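Local coordinates for protein peptidoglycan-binding domain 1 (Burkholderia, PDB 5NM7) that probably degrades bacterial peptidoglycan as a modular phage endolysin, pairing a cell-wall-binding domain with a lysozyme-like N-acetylmuramidase domain, at residues 113-118 and 159-164. Residues are numbered along the deposited sequence; the frame is centred on the assembly and turned at random.
Sequences PVILYE and ARLASA
Y117 meets R160, L161 and A164 where segment 159-164 of helix 156-167 packs against strand 115-117, the two axes 8.6 Å apart at closest approach and inclined by 50°. The backbones come nearest at Y117 and L161, whose CA atoms are 6.2 Å apart. Y117 supplies the largest share of the buried surface. Its CG stands anti to the backbone N (chi1 170°), beside the carbonyl carbon; the CD1 edge of the ring meets R160, while A164 CB, one helical turn further on, sits 3.4 Å from Y117 CE2 and equally far from Y117 OH. That hydroxyl is hydrogen-bonded to the carbonyl of L143. On the R160 side, Y117 CD1 lies over one guanidinium face, 3.6 Å from R160 CZ and offset toward the rim; the planes are 78° apart and R160 CZ lies near the ring plane, leaving the ring edge-on over the guanidinium. R160 NH1 also gives a weak hydrogen bond to Y117 O (3.1 Å), and a water donates to Y117 O (2.7 Å) and accepts from R160 NH2. A salt bridge from NH1 to E157 and a hydrogen bond from NH2 to A142 O further fix the guanidinium. Farther back along the strand, I115 CD1 meets L161 CD2 at 4.0 Å, the two side chains crossing at about a right angle, and both residues also pack on T176 of the neighbouring strand. The contact thus lays helix 156-167 against an outer strand of the small three-stranded antiparallel sheet in the N-acetylmuramidase region, consistent with the beta-containing part of lysozyme-like folds.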
# COMPACT_ATOMS: atom_id res chain seq x y z
N PRO A 113 0.19 12.27 2.15
CA PRO A 113 0.56 10.91 1.73
C PRO A 113 1.93 10.44 2.23
O PRO A 113 2.86 11.24 2.42
CB PRO A 113 0.52 10.99 0.19
CG PRO A 113 0.34 12.42 -0.17
CD PRO A 113 0.00 13.22 1.04
N VAL A 114 2.07 9.14 2.42
CA VAL A 114 3.35 8.53 2.75
C VAL A 114 4.28 8.69 1.54
O VAL A 114 3.85 8.47 0.41
CB VAL A 114 3.18 7.05 3.15
CG1 VAL A 114 4.53 6.42 3.43
CG2 VAL A 114 2.31 6.97 4.41
N ILE A 115 5.50 9.14 1.80
CA ILE A 115 6.48 9.41 0.75
C ILE A 115 7.83 8.89 1.12
O ILE A 115 8.15 8.68 2.29
CB ILE A 115 6.61 10.92 0.40
CG1 ILE A 115 6.93 11.74 1.64
CG2 ILE A 115 5.36 11.42 -0.27
CD1 ILE A 115 7.51 13.08 1.32
N LEU A 116 8.67 8.71 0.09
CA LEU A 116 10.09 8.52 0.28
C LEU A 116 10.80 9.24 -0.84
O LEU A 116 10.55 8.99 -2.03
CB LEU A 116 10.49 7.04 0.28
CG LEU A 116 11.89 6.73 0.82
CD1 LEU A 116 11.93 6.97 2.33
CD2 LEU A 116 12.27 5.29 0.53
N TYR A 117 11.64 10.20 -0.46
CA TYR A 117 12.37 10.99 -1.41
C TYR A 117 13.70 10.30 -1.77
O TYR A 117 14.37 9.77 -0.88
CB TYR A 117 12.59 12.39 -0.82
CG TYR A 117 13.56 13.21 -1.63
CD1 TYR A 117 14.87 13.30 -1.26
CD2 TYR A 117 13.15 13.85 -2.80
CE1 TYR A 117 15.79 14.02 -2.00
CE2 TYR A 117 14.05 14.56 -3.56
CZ TYR A 117 15.36 14.65 -3.14
OH TYR A 117 16.30 15.35 -3.88
N GLU A 118 14.02 10.25 -3.07
CA GLU A 118 15.13 9.47 -3.62
C GLU A 118 16.14 10.42 -4.27
O GLU A 118 15.96 10.86 -5.42
CB GLU A 118 14.63 8.47 -4.66
CG GLU A 118 13.62 7.45 -4.13
CD GLU A 118 14.25 6.35 -3.30
OE1 GLU A 118 15.46 6.39 -3.08
OE2 GLU A 118 13.50 5.44 -2.87
N ALA A 159 10.30 17.30 4.95
CA ALA A 159 11.38 18.30 5.08
C ALA A 159 12.40 18.14 3.96
O ALA A 159 12.82 19.12 3.34
CB ALA A 159 12.05 18.23 6.46
N ARG A 160 12.79 16.89 3.68
CA ARG A 160 13.70 16.61 2.57
C ARG A 160 13.06 17.02 1.23
O ARG A 160 13.72 17.65 0.38
CB ARG A 160 14.07 15.14 2.55
CG ARG A 160 14.87 14.69 3.76
CD ARG A 160 15.22 13.21 3.66
NE ARG A 160 16.27 13.04 2.69
CZ ARG A 160 16.39 12.08 1.81
NH1 ARG A 160 15.43 11.11 1.65
NH2 ARG A 160 17.49 12.12 1.05
N LEU A 161 11.80 16.64 1.02
CA LEU A 161 11.07 16.98 -0.20
C LEU A 161 11.00 18.53 -0.37
O LEU A 161 11.29 19.06 -1.44
CB LEU A 161 9.67 16.41 -0.21
CG LEU A 161 8.80 16.74 -1.42
CD1 LEU A 161 9.47 16.32 -2.71
CD2 LEU A 161 7.42 16.13 -1.30
N ALA A 162 10.66 19.23 0.73
CA ALA A 162 10.51 20.68 0.73
C ALA A 162 11.83 21.33 0.29
O ALA A 162 11.80 22.31 -0.47
CB ALA A 162 10.07 21.18 2.10
N SER A 163 12.95 20.82 0.79
CA SER A 163 14.29 21.32 0.43
C SER A 163 14.62 21.02 -1.02
O SER A 163 15.03 21.90 -1.78
CB SER A 163 15.37 20.79 1.34
OG SER A 163 15.05 21.01 2.69
N ALA A 164 14.38 19.78 -1.43
CA ALA A 164 14.53 19.44 -2.84
C ALA A 164 13.67 20.29 -3.76
O ALA A 164 14.12 20.66 -4.86
CB ALA A 164 14.23 17.96 -3.04
O HOH W 1 17.10 10.02 -0.70